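Local coordinates for lipoprotein, putative (Bacillus anthracis, PDB 4O4A), which is of unknown function but, as a putative lipoprotein, may bind lipid or sit at the cell surface, at residues B[44-49]-B[61-66]; B[68-73]-B[151-156]; B[117-122]-B[156-161]. All blocks are in the same frame, centred on the assembly; numbering follows the deposited sequence.

Contact 1. Residues B[44-49]-B[61-66]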
ATOM      1  N   VAL B  44      15.143   3.864 -23.809  1.00 39.23           N
ATOM      2  CA  VAL B  44      16.269   4.115 -24.683  1.00 39.53           C
ATOM      3  C   VAL B  44      16.303   5.605 -24.888  1.00 39.17           C
ATOM      4  O   VAL B  44      15.274   6.208 -25.215  1.00 45.01           O
ATOM      5  CB  VAL B  44      16.100   3.459 -26.055  1.00 40.20           C
ATOM      6  CG1 VAL B  44      17.335   3.723 -26.904  1.00 42.14           C
ATOM      7  CG2 VAL B  44      15.891   1.967 -25.912  1.00 38.18           C
ATOM      8  N   VAL B  45      17.451   6.221 -24.675  1.00 38.34           N
ATOM      9  CA  VAL B  45      17.561   7.664 -24.869  1.00 39.83           C
ATOM     10  C   VAL B  45      18.623   7.919 -25.908  1.00 41.06           C
ATOM     11  O   VAL B  45      19.740   7.421 -25.797  1.00 41.83           O
ATOM     12  CB  VAL B  45      17.916   8.400 -23.585  1.00 40.92           C
ATOM     13  CG1 VAL B  45      17.976   9.904 -23.846  1.00 43.04           C
ATOM     14  CG2 VAL B  45      16.899   8.094 -22.504  1.00 40.82           C
ATOM     15  N   TYR B  46      18.263   8.696 -26.916  1.00 41.34           N
ATOM     16  CA  TYR B  46      19.162   8.985 -28.018  1.00 42.81           C
ATOM     17  C   TYR B  46      19.769  10.378 -27.941  1.00 45.66           C
ATOM     18  O   TYR B  46      19.398  11.207 -27.100  1.00 45.14           O
ATOM     19  CB  TYR B  46      18.394   8.863 -29.339  1.00 42.64           C
ATOM     20  CG  TYR B  46      17.919   7.459 -29.662  1.00 40.93           C
ATOM     21  CD1 TYR B  46      16.763   6.953 -29.094  1.00 40.68           C
ATOM     22  CD2 TYR B  46      18.616   6.661 -30.558  1.00 40.00           C
ATOM     23  CE1 TYR B  46      16.328   5.675 -29.390  1.00 39.33           C
ATOM     24  CE2 TYR B  46      18.192   5.387 -30.866  1.00 40.70           C
ATOM     25  CZ  TYR B  46      17.043   4.899 -30.274  1.00 40.45           C
ATOM     26  OH  TYR B  46      16.605   3.636 -30.597  1.00 39.69           O
ATOM     27  N   ASN B  47      20.722  10.609 -28.835  1.00 46.51           N
ATOM     28  CA  ASN B  47      21.386  11.883 -28.962  1.00 48.35           C
ATOM     29  C   ASN B  47      22.051  12.345 -27.669  1.00 50.47           C
ATOM     30  O   ASN B  47      22.091  13.527 -27.378  1.00 51.89           O
ATOM     31  CB  ASN B  47      20.391  12.929 -29.445  1.00 47.77           C
ATOM     32  CG  ASN B  47      21.068  14.161 -29.975  1.00 49.88           C
ATOM     33  OD1 ASN B  47      22.129  14.086 -30.595  1.00 50.15           O
ATOM     34  ND2 ASN B  47      20.457  15.305 -29.746  1.00 51.35           N
ATOM     35  N   VAL B  48      22.586  11.401 -26.909  1.00 50.60           N
ATOM     36  CA  VAL B  48      23.290  11.716 -25.676  1.00 53.58           C
ATOM     37  C   VAL B  48      24.778  11.803 -26.006  1.00 56.88           C
ATOM     38  O   VAL B  48      25.415  10.786 -26.291  1.00 58.36           O
ATOM     39  CB  VAL B  48      23.070  10.632 -24.621  1.00 52.34           C
ATOM     40  CG1 VAL B  48      23.831  10.956 -23.342  1.00 54.32           C
ATOM     41  CG2 VAL B  48      21.588  10.482 -24.337  1.00 50.80           C
ATOM     42  N   PRO B  49      25.345  13.008 -25.959  1.00 60.26           N
ATOM     43  CA  PRO B  49      26.755  13.147 -26.312  1.00 64.66           C
ATOM     44  C   PRO B  49      27.671  12.473 -25.301  1.00 64.81           C
ATOM     45  O   PRO B  49      27.421  12.537 -24.099  1.00 63.90           O
ATOM     46  CB  PRO B  49      26.971  14.663 -26.310  1.00 67.84           C
ATOM     47  CG  PRO B  49      25.950  15.183 -25.350  1.00 68.21           C
ATOM     48  CD  PRO B  49      24.770  14.261 -25.447  1.00 63.54           C
ATOM     49  N   SER B  61      20.616  -2.005 -36.055  1.00 43.16           N
ATOM     50  CA  SER B  61      21.275  -1.220 -35.018  1.00 45.15           C
ATOM     51  C   SER B  61      21.037  -2.038 -33.780  1.00 41.11           C
ATOM     52  O   SER B  61      19.998  -2.678 -33.658  1.00 39.86           O
ATOM     53  CB  SER B  61      20.649   0.164 -34.858  1.00 49.41           C
ATOM     54  OG  SER B  61      20.770   0.927 -36.039  1.00 52.41           O
ATOM     55  N   VAL B  62      21.979  -2.036 -32.856  1.00 41.34           N
ATOM     56  CA  VAL B  62      21.842  -2.887 -31.677  1.00 40.43           C
ATOM     57  C   VAL B  62      21.756  -2.096 -30.397  1.00 37.85           C
ATOM     58  O   VAL B  62      22.686  -1.395 -30.045  1.00 36.96           O
ATOM     59  CB  VAL B  62      23.029  -3.859 -31.554  1.00 41.95           C
ATOM     60  CG1 VAL B  62      22.807  -4.838 -30.411  1.00 41.02           C
ATOM     61  CG2 VAL B  62      23.224  -4.623 -32.847  1.00 43.73           C
ATOM     62  N   VAL B  63      20.632  -2.239 -29.704  1.00 37.22           N
ATOM     63  CA  VAL B  63      20.419  -1.584 -28.434  1.00 38.39           C
ATOM     64  C   VAL B  63      20.649  -2.603 -27.350  1.00 40.32           C
ATOM     65  O   VAL B  63      19.979  -3.626 -27.310  1.00 41.71           O
ATOM     66  CB  VAL B  63      18.996  -1.033 -28.290  1.00 39.06           C
ATOM     67  CG1 VAL B  63      18.766  -0.531 -26.870  1.00 43.44           C
ATOM     68  CG2 VAL B  63      18.750   0.084 -29.286  1.00 39.16           C
ATOM     69  N   THR B  64      21.609  -2.320 -26.477  1.00 45.20           N
ATOM     70  CA  THR B  64      21.928  -3.194 -25.364  1.00 45.64           C
ATOM     71  C   THR B  64      21.522  -2.503 -24.099  1.00 46.49           C
ATOM     72  O   THR B  64      22.049  -1.445 -23.771  1.00 53.60           O
ATOM     73  CB  THR B  64      23.424  -3.494 -25.284  1.00 47.84           C
ATOM     74  OG1 THR B  64      23.810  -4.279 -26.414  1.00 52.25           O
ATOM     75  CG2 THR B  64      23.735  -4.272 -24.035  1.00 49.95           C
ATOM     76  N   PHE B  65      20.563  -3.082 -23.395  1.00 44.15           N
ATOM     77  CA  PHE B  65      20.107  -2.495 -22.158  1.00 43.64           C
ATOM     78  C   PHE B  65      21.025  -2.883 -21.032  1.00 44.17           C
ATOM     79  O   PHE B  65      21.554  -3.978 -20.995  1.00 46.04           O
ATOM     80  CB  PHE B  65      18.672  -2.927 -21.824  1.00 41.04           C
ATOM     81  CG  PHE B  65      17.638  -2.341 -22.737  1.00 39.67           C
ATOM     82  CD1 PHE B  65      17.257  -1.014 -22.603  1.00 41.04           C
ATOM     83  CD2 PHE B  65      17.041  -3.109 -23.729  1.00 39.27           C
ATOM     84  CE1 PHE B  65      16.309  -0.453 -23.447  1.00 40.73           C
ATOM     85  CE2 PHE B  65      16.087  -2.560 -24.578  1.00 38.19           C
ATOM     86  CZ  PHE B  65      15.721  -1.230 -24.436  1.00 38.83           C
ATOM     87  N   ALA B  66      21.197  -1.968 -20.099  1.00 44.84           N
ATOM     88  CA  ALA B  66      21.969  -2.242 -18.925  1.00 46.20           C
ATOM     89  C   ALA B  66      21.069  -3.059 -17.986  1.00 46.37           C
ATOM     90  O   ALA B  66      19.875  -3.241 -18.243  1.00 42.20           O
ATOM     91  CB  ALA B  66      22.390  -0.943 -18.269  1.00 47.58           C
TER
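Val44, next to last in strand 40-45, carries the contact with Val63 and Phe65, where one beta sheet packs on another: strand 40-45 belongs to a four-stranded mixed sheet and strand 60-64 to a five-stranded one. With CG1 of Val44 anti to the backbone N (chi1 -178°), the other methyl, CG2, is the branch that does the touching. It lies 3.9 Å from CG1 of Val63 and also meets the Phe65 ring; a compact, branched residue suits this buried place between sheets. Val45, its neighbour in the strand, serves the opposite surface and packs on helix 149-166. Past the strand end, Tyr46 sends its ring back alongside, bringing OH to 4.4 Å from Val63 CG2, a loose approach on the margin of the apolar cluster; the ring itself also rests on Leu54, Thr73 and Met78. Asn47 turns the chain and binds strand 117-126, ND2 giving a hydrogen bond to Glu118 O and the backbone O taking one from Trp117 NE1. Opposite, Val63 points into the interface and Phe65, just beyond its strand, swings its ring in. Phe65 and Val44 cross at about a right angle, and CG1 of Val63 lies 3.9 Å above the plane of the Phe65 ring, offset toward its rim.

Contact 2. Residues B[68-73]-B[151-156]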
ATOM      1  N   ASP B  68      19.570  -2.293 -15.372  1.00 48.47           N
ATOM      2  CA  ASP B  68      18.392  -1.559 -14.892  1.00 48.53           C
ATOM      3  C   ASP B  68      17.377  -1.277 -16.005  1.00 46.77           C
ATOM      4  O   ASP B  68      16.434  -0.516 -15.802  1.00 46.53           O
ATOM      5  CB  ASP B  68      18.795  -0.240 -14.211  1.00 50.93           C
ATOM      6  CG  ASP B  68      19.330   0.796 -15.190  1.00 54.47           C
ATOM      7  OD1 ASP B  68      19.637   0.442 -16.355  1.00 53.33           O
ATOM      8  OD2 ASP B  68      19.452   1.976 -14.790  1.00 57.56           O
ATOM      9  N   GLY B  69      17.578  -1.863 -17.186  1.00 45.85           N
ATOM     10  CA  GLY B  69      16.637  -1.678 -18.298  1.00 41.71           C
ATOM     11  C   GLY B  69      16.725  -0.331 -18.988  1.00 38.79           C
ATOM     12  O   GLY B  69      15.777   0.142 -19.594  1.00 36.30           O
ATOM     13  N   THR B  70      17.897   0.264 -18.913  1.00 39.81           N
ATOM     14  CA  THR B  70      18.178   1.556 -19.495  1.00 40.53           C
ATOM     15  C   THR B  70      19.219   1.452 -20.585  1.00 39.32           C
ATOM     16  O   THR B  70      20.130   0.637 -20.488  1.00 42.53           O
ATOM     17  CB  THR B  70      18.791   2.402 -18.393  1.00 45.55           C
ATOM     18  OG1 THR B  70      17.813   2.613 -17.370  1.00 47.65           O
ATOM     19  CG2 THR B  70      19.301   3.705 -18.909  1.00 51.90           C
ATOM     20  N   ALA B  71      19.103   2.289 -21.609  1.00 38.05           N
ATOM     21  CA  ALA B  71      20.084   2.313 -22.688  1.00 38.83           C
ATOM     22  C   ALA B  71      20.254   3.734 -23.131  1.00 40.00           C
ATOM     23  O   ALA B  71      19.289   4.423 -23.420  1.00 41.62           O
ATOM     24  CB  ALA B  71      19.647   1.455 -23.845  1.00 38.06           C
ATOM     25  N   VAL B  72      21.500   4.173 -23.160  1.00 43.12           N
ATOM     26  CA  VAL B  72      21.847   5.531 -23.501  1.00 44.73           C
ATOM     27  C   VAL B  72      22.769   5.500 -24.693  1.00 44.51           C
ATOM     28  O   VAL B  72      23.719   4.747 -24.693  1.00 48.39           O
ATOM     29  CB  VAL B  72      22.599   6.139 -22.321  1.00 47.41           C
ATOM     30  CG1 VAL B  72      23.125   7.518 -22.650  1.00 51.07           C
ATOM     31  CG2 VAL B  72      21.696   6.189 -21.098  1.00 47.77           C
ATOM     32  N   THR B  73      22.496   6.298 -25.716  1.00 45.07           N
ATOM     33  CA  THR B  73      23.361   6.308 -26.895  1.00 47.22           C
ATOM     34  C   THR B  73      23.497   7.677 -27.511  1.00 50.87           C
ATOM     35  O   THR B  73      22.628   8.537 -27.358  1.00 51.97           O
ATOM     36  CB  THR B  73      22.854   5.363 -28.008  1.00 47.35           C
ATOM     37  OG1 THR B  73      23.768   5.379 -29.121  1.00 45.66           O
ATOM     38  CG2 THR B  73      21.469   5.784 -28.485  1.00 48.07           C
ATOM     39  N   GLU B 151       7.580   6.781 -15.458  1.00 50.08           N
ATOM     40  CA  GLU B 151       7.767   8.215 -15.282  1.00 54.36           C
ATOM     41  C   GLU B 151       8.904   8.455 -14.333  1.00 50.55           C
ATOM     42  O   GLU B 151       9.749   9.315 -14.589  1.00 51.02           O
ATOM     43  CB  GLU B 151       6.507   8.897 -14.731  1.00 59.73           C
ATOM     44  CG  GLU B 151       5.352   8.934 -15.713  1.00 67.43           C
ATOM     45  CD  GLU B 151       5.631   9.803 -16.933  1.00 81.04           C
ATOM     46  OE1 GLU B 151       6.549  10.659 -16.893  1.00 91.70           O
ATOM     47  OE2 GLU B 151       4.919   9.640 -17.944  1.00 97.71           O
ATOM     48  N   LYS B 152       8.952   7.681 -13.252  1.00 48.55           N
ATOM     49  CA  LYS B 152      10.014   7.847 -12.295  1.00 52.12           C
ATOM     50  C   LYS B 152      11.325   7.347 -12.877  1.00 50.47           C
ATOM     51  O   LYS B 152      12.358   7.992 -12.727  1.00 51.66           O
ATOM     52  CB  LYS B 152       9.734   7.108 -10.988  1.00 54.54           C
ATOM     53  CG  LYS B 152      10.781   7.442  -9.932  1.00 60.19           C
ATOM     54  CD  LYS B 152      10.592   6.675  -8.636  1.00 63.95           C
ATOM     55  CE  LYS B 152      11.439   7.268  -7.525  1.00 69.53           C
ATOM     56  NZ  LYS B 152      12.865   7.415  -7.886  1.00 68.71           N
ATOM     57  N   LYS B 153      11.290   6.185 -13.519  1.00 48.03           N
ATOM     58  CA  LYS B 153      12.499   5.629 -14.117  1.00 46.83           C
ATOM     59  C   LYS B 153      13.135   6.652 -15.056  1.00 44.21           C
ATOM     60  O   LYS B 153      14.352   6.823 -15.053  1.00 42.45           O
ATOM     61  CB  LYS B 153      12.196   4.322 -14.854  1.00 46.83           C
ATOM     62  CG  LYS B 153      13.407   3.721 -15.557  1.00 49.61           C
ATOM     63  CD  LYS B 153      13.105   2.414 -16.296  1.00 52.27           C
ATOM     64  CE  LYS B 153      13.292   1.166 -15.450  1.00 54.81           C
ATOM     65  NZ  LYS B 153      14.728   0.959 -15.159  1.00 57.93           N
HETATM   66  N   MSE B 154      12.295   7.332 -15.837  1.00 42.88           N
HETATM   67  CA  MSE B 154      12.743   8.342 -16.793  1.00 46.87           C
HETATM   68  C   MSE B 154      13.279   9.553 -16.073  1.00 48.29           C
HETATM   69  O   MSE B 154      14.333  10.097 -16.414  1.00 48.76           O
HETATM   70  CB  MSE B 154      11.551   8.738 -17.673  1.00 48.62           C
HETATM   71  CG  MSE B 154      11.857   9.893 -18.626  1.00 53.83           C
HETATM   72 SE   MSE B 154      13.316   9.435 -19.881  1.00 66.35          SE
HETATM   73  CE  MSE B 154      12.242   8.823 -21.369  1.00 67.91           C
ATOM     74  N   ARG B 155      12.537   9.990 -15.078  1.00 48.56           N
ATOM     75  CA  ARG B 155      12.919  11.131 -14.292  1.00 51.92           C
ATOM     76  C   ARG B 155      14.326  10.912 -13.764  1.00 54.26           C
ATOM     77  O   ARG B 155      15.176  11.774 -13.915  1.00 60.95           O
ATOM     78  CB  ARG B 155      11.948  11.290 -13.131  1.00 53.31           C
ATOM     79  CG  ARG B 155      12.061  12.616 -12.438  1.00 59.41           C
ATOM     80  CD  ARG B 155      11.019  12.790 -11.313  1.00 62.11           C
ATOM     81  NE  ARG B 155       9.730  12.274 -11.699  1.00 58.46           N
ATOM     82  CZ  ARG B 155       9.031  11.338 -11.057  1.00 58.08           C
ATOM     83  NH1 ARG B 155       9.421  10.826  -9.892  1.00 60.28           N
ATOM     84  NH2 ARG B 155       7.867  10.970 -11.560  1.00 54.74           N
ATOM     85  N   ASP B 156      14.569   9.738 -13.179  1.00 53.13           N
ATOM     86  CA  ASP B 156      15.872   9.406 -12.612  1.00 56.20           C
ATOM     87  C   ASP B 156      16.939   9.245 -13.672  1.00 53.93           C
ATOM     88  O   ASP B 156      18.078   9.651 -13.471  1.00 62.22           O
ATOM     89  CB  ASP B 156      15.792   8.132 -11.770  1.00 59.92           C
ATOM     90  CG  ASP B 156      14.868   8.276 -10.559  1.00 66.76           C
ATOM     91  OD1 ASP B 156      14.637   9.418 -10.093  1.00 76.80           O
ATOM     92  OD2 ASP B 156      14.376   7.241 -10.058  1.00 69.88           O
TER
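Asp68, whose backbone carbonyl is met by Lys153 across the contact, is also tied to the same helix by its side chain: OD2 forms a salt bridge with Arg160 of helix 149-166. Its OD1 takes a weak hydrogen bond from the backbone N of Thr70 at 3.1 Å, as in an Asx turn. Gly69, between them, has a positive phi (75°), a conformation that glycine adopts readily. Lys153 stretches from the helix with CG anti to the backbone N (chi1 177°), then bends at its last two torsions, which carries NZ to the main-chain O of Asp68. The modelled separation is too short to be taken literally at this resolution, so the length of that hydrogen bond is doubtful. NZ also stands 4.8 Å from Asp68 OD2, a distance at which the opposite charges probably attract, though the atoms are not in contact. A long, flexible lysine suits this place, since its ammonium can reach the turn while its side chain also touches Tyr38, Asp41 and Ile43. On the helix, Lys152 NZ and Asp156 OD2 form a salt bridge of 2.7 Å, one turn apart. The whole is a helix packed on the face of a four-stranded sheet beside strand 70-72, outermost in this chain, with polar links at the Asp68 turn.

Contact 3. Residues B[117-122]-B[156-161]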
ATOM      1  N   TRP B 117      18.973  21.344 -25.696  1.00103.81           N
ATOM      2  CA  TRP B 117      19.361  20.062 -26.280  1.00 94.61           C
ATOM      3  C   TRP B 117      18.200  19.068 -26.244  1.00 85.70           C
ATOM      4  O   TRP B 117      17.576  18.873 -25.202  1.00 84.75           O
ATOM      5  CB  TRP B 117      20.559  19.492 -25.520  1.00 93.58           C
ATOM      6  CG  TRP B 117      21.213  18.348 -26.204  1.00 90.85           C
ATOM      7  CD1 TRP B 117      20.852  17.026 -26.139  1.00 87.26           C
ATOM      8  CD2 TRP B 117      22.366  18.410 -27.053  1.00 91.00           C
ATOM      9  NE1 TRP B 117      21.709  16.269 -26.899  1.00 86.29           N
ATOM     10  CE2 TRP B 117      22.647  17.091 -27.470  1.00 88.23           C
ATOM     11  CE3 TRP B 117      23.190  19.449 -27.500  1.00 92.39           C
ATOM     12  CZ2 TRP B 117      23.716  16.786 -28.312  1.00 84.01           C
ATOM     13  CZ3 TRP B 117      24.254  19.141 -28.339  1.00 93.00           C
ATOM     14  CH2 TRP B 117      24.505  17.819 -28.736  1.00 88.63           C
ATOM     15  N   GLU B 118      17.926  18.434 -27.382  1.00 78.52           N
ATOM     16  CA  GLU B 118      16.823  17.478 -27.487  1.00 73.11           C
ATOM     17  C   GLU B 118      17.285  16.038 -27.426  1.00 63.39           C
ATOM     18  O   GLU B 118      18.219  15.654 -28.110  1.00 59.28           O
ATOM     19  CB  GLU B 118      16.067  17.690 -28.782  1.00 78.83           C
ATOM     20  CG  GLU B 118      15.510  19.089 -28.921  1.00 93.63           C
ATOM     21  CD  GLU B 118      14.716  19.279 -30.190  1.00103.92           C
ATOM     22  OE1 GLU B 118      14.753  20.403 -30.736  1.00110.56           O
ATOM     23  OE2 GLU B 118      14.081  18.309 -30.652  1.00107.47           O
ATOM     24  N   PHE B 119      16.623  15.255 -26.583  1.00 58.05           N
ATOM     25  CA  PHE B 119      16.912  13.847 -26.436  1.00 54.56           C
ATOM     26  C   PHE B 119      15.694  13.065 -26.850  1.00 51.02           C
ATOM     27  O   PHE B 119      14.713  13.022 -26.111  1.00 51.93           O
ATOM     28  CB  PHE B 119      17.213  13.453 -24.980  1.00 54.19           C
ATOM     29  CG  PHE B 119      18.391  14.159 -24.369  1.00 55.04           C
ATOM     30  CD1 PHE B 119      19.685  13.729 -24.613  1.00 53.84           C
ATOM     31  CD2 PHE B 119      18.194  15.219 -23.500  1.00 58.32           C
ATOM     32  CE1 PHE B 119      20.763  14.365 -24.026  1.00 56.53           C
ATOM     33  CE2 PHE B 119      19.265  15.857 -22.905  1.00 60.76           C
ATOM     34  CZ  PHE B 119      20.551  15.428 -23.163  1.00 60.27           C
ATOM     35  N   PRO B 120      15.731  12.453 -28.033  1.00 48.24           N
ATOM     36  CA  PRO B 120      14.603  11.600 -28.370  1.00 45.72           C
ATOM     37  C   PRO B 120      14.650  10.376 -27.475  1.00 41.88           C
ATOM     38  O   PRO B 120      15.739   9.933 -27.103  1.00 41.08           O
ATOM     39  CB  PRO B 120      14.862  11.199 -29.836  1.00 45.41           C
ATOM     40  CG  PRO B 120      16.009  12.016 -30.302  1.00 47.40           C
ATOM     41  CD  PRO B 120      16.750  12.485 -29.087  1.00 47.94           C
ATOM     42  N   PHE B 121      13.497   9.807 -27.149  1.00 41.79           N
ATOM     43  CA  PHE B 121      13.477   8.602 -26.314  1.00 40.49           C
ATOM     44  C   PHE B 121      12.386   7.632 -26.706  1.00 40.06           C
ATOM     45  O   PHE B 121      11.451   7.970 -27.444  1.00 40.88           O
ATOM     46  CB  PHE B 121      13.264   8.977 -24.862  1.00 41.74           C
ATOM     47  CG  PHE B 121      11.966   9.692 -24.613  1.00 44.30           C
ATOM     48  CD1 PHE B 121      10.797   8.987 -24.462  1.00 43.28           C
ATOM     49  CD2 PHE B 121      11.922  11.078 -24.533  1.00 47.70           C
ATOM     50  CE1 PHE B 121       9.604   9.641 -24.237  1.00 46.00           C
ATOM     51  CE2 PHE B 121      10.731  11.737 -24.309  1.00 48.85           C
ATOM     52  CZ  PHE B 121       9.571  11.016 -24.166  1.00 47.59           C
ATOM     53  N   ALA B 122      12.506   6.419 -26.177  1.00 37.63           N
ATOM     54  CA  ALA B 122      11.539   5.389 -26.423  1.00 35.68           C
ATOM     55  C   ALA B 122      11.254   4.638 -25.145  1.00 36.56           C
ATOM     56  O   ALA B 122      12.164   4.318 -24.376  1.00 36.96           O
ATOM     57  CB  ALA B 122      12.046   4.437 -27.489  1.00 36.21           C
ATOM     58  N   ASP B 156      14.569   9.738 -13.179  1.00 53.13           N
ATOM     59  CA  ASP B 156      15.872   9.406 -12.612  1.00 56.20           C
ATOM     60  C   ASP B 156      16.939   9.245 -13.672  1.00 53.93           C
ATOM     61  O   ASP B 156      18.078   9.651 -13.471  1.00 62.22           O
ATOM     62  CB  ASP B 156      15.792   8.132 -11.770  1.00 59.92           C
ATOM     63  CG  ASP B 156      14.868   8.276 -10.559  1.00 66.76           C
ATOM     64  OD1 ASP B 156      14.637   9.418 -10.093  1.00 76.80           O
ATOM     65  OD2 ASP B 156      14.376   7.241 -10.058  1.00 69.88           O
ATOM     66  N   LEU B 157      16.575   8.670 -14.805  1.00 49.74           N
ATOM     67  CA  LEU B 157      17.538   8.451 -15.877  1.00 47.45           C
ATOM     68  C   LEU B 157      18.034   9.762 -16.452  1.00 50.23           C
ATOM     69  O   LEU B 157      19.216   9.899 -16.749  1.00 50.86           O
ATOM     70  CB  LEU B 157      16.926   7.605 -16.991  1.00 43.28           C
ATOM     71  CG  LEU B 157      17.820   7.375 -18.214  1.00 44.15           C
ATOM     72  CD1 LEU B 157      19.150   6.740 -17.828  1.00 46.00           C
ATOM     73  CD2 LEU B 157      17.113   6.537 -19.256  1.00 44.49           C
HETATM   74  N   MSE B 158      17.135  10.728 -16.617  1.00 53.16           N
HETATM   75  CA  MSE B 158      17.524  12.029 -17.150  1.00 58.49           C
HETATM   76  C   MSE B 158      18.501  12.695 -16.230  1.00 62.08           C
HETATM   77  O   MSE B 158      19.455  13.330 -16.684  1.00 67.89           O
HETATM   78  CB  MSE B 158      16.306  12.893 -17.357  1.00 60.55           C
HETATM   79  CG  MSE B 158      15.549  12.395 -18.576  1.00 64.07           C
HETATM   80 SE   MSE B 158      16.549  12.427 -20.273  1.00 73.94          SE
HETATM   81  CE  MSE B 158      17.151  14.286 -20.137  1.00 75.80           C
ATOM     82  N   GLN B 159      18.292  12.542 -14.933  1.00 64.13           N
ATOM     83  CA  GLN B 159      19.190  13.120 -13.974  1.00 73.51           C
ATOM     84  C   GLN B 159      20.555  12.452 -14.082  1.00 70.93           C
ATOM     85  O   GLN B 159      21.568  13.146 -14.085  1.00 75.42           O
ATOM     86  CB  GLN B 159      18.632  12.987 -12.564  1.00 82.78           C
ATOM     87  CG  GLN B 159      19.487  13.650 -11.506  1.00 91.49           C
ATOM     88  CD  GLN B 159      18.771  13.718 -10.196  1.00103.03           C
ATOM     89  OE1 GLN B 159      18.670  14.786  -9.565  1.00130.49           O
ATOM     90  NE2 GLN B 159      18.216  12.595  -9.793  1.00 99.10           N
ATOM     91  N   ARG B 160      20.586  11.118 -14.150  1.00 64.93           N
ATOM     92  CA  ARG B 160      21.860  10.401 -14.284  1.00 68.15           C
ATOM     93  C   ARG B 160      22.581  10.855 -15.532  1.00 66.16           C
ATOM     94  O   ARG B 160      23.801  10.977 -15.530  1.00 65.82           O
ATOM     95  CB  ARG B 160      21.745   8.851 -14.266  1.00 71.98           C
ATOM     96  CG  ARG B 160      21.529   8.270 -12.874  1.00 81.70           C
ATOM     97  CD  ARG B 160      21.776   6.747 -12.788  1.00 91.24           C
ATOM     98  NE  ARG B 160      21.210   5.943 -13.894  1.00 95.34           N
ATOM     99  CZ  ARG B 160      19.933   5.550 -13.983  1.00 94.04           C
ATOM    100  NH1 ARG B 160      19.539   4.805 -15.015  1.00 88.60           N
ATOM    101  NH2 ARG B 160      19.039   5.903 -13.054  1.00 93.35           N
ATOM    102  N   ILE B 161      21.822  11.114 -16.594  1.00 63.90           N
ATOM    103  CA  ILE B 161      22.392  11.586 -17.852  1.00 67.49           C
ATOM    104  C   ILE B 161      23.018  12.966 -17.697  1.00 72.28           C
ATOM    105  O   ILE B 161      24.188  13.165 -18.007  1.00 77.23           O
ATOM    106  CB  ILE B 161      21.336  11.625 -18.974  1.00 67.29           C
ATOM    107  CG1 ILE B 161      21.001  10.197 -19.420  1.00 65.95           C
ATOM    108  CG2 ILE B 161      21.856  12.406 -20.173  1.00 72.28           C
ATOM    109  CD1 ILE B 161      19.894  10.108 -20.446  1.00 64.49           C
TER
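A selenium atom beside an aromatic ring marks this contact: Met158, modelled as selenomethionine, makes a Met-aromatic contact with Phe119. Its SE, standing in for the sulfur of methionine, lies 5.1 Å from the centroid of the Phe119 ring and 32° off the ring normal, an oblique approach. The methyl end comes closer, with CE 3.6 Å from Phe119 CD2 and 3.8 Å from Phe119 CE2. Met158 gets there by folding: CG stands beside the backbone N (chi1 -74°), and the chain bends again at its next two torsions, so that the methyl reaches the ring although the side chain does not leave the helix in that direction. The flexible, unbranched chain of methionine suits this place because it can fold onto the ring. Ile161, three residues on, points at the strand and brings CG2 to 4.4 Å from Phe119 CZ, on the same side of the ring plane as the selenium. Trp117, two residues earlier in the strand, brings CD1 over the ring near its rim, on the other side of the plane from the selenium. Val45 and Val48 extend the apolar patch around Phe119 and Ile161, and Met158 also leans on Arg112 and Glu114 of the adjoining strand 104-114. Helix 149-166 thus packs on one face of the four-stranded sheet, an alpha/beta arrangement with an apolar interface.

The three contacts meet on strand 40-45 and its neighbours. Contact 1 joins the four-stranded sheet to the second sheet, and contacts 2 and 3 join it to helix 149-166, so it is packed on both faces. Residues 44-49 run on beside residues 68-73: Val45 N lies 2.9 Å from Ala71 O, and Val48 N lies 2.9 Å from Thr73 O, both probable hydrogen bonds. Contacts 2 and 3, centred about 8 Å apart, use successive parts of one helix and share Asp156. Between them Leu157 CD1 packs on Thr70 CG2, and Met154 CE on the ring of Phe121. Contact 1 is centred about 11 Å from each of the others.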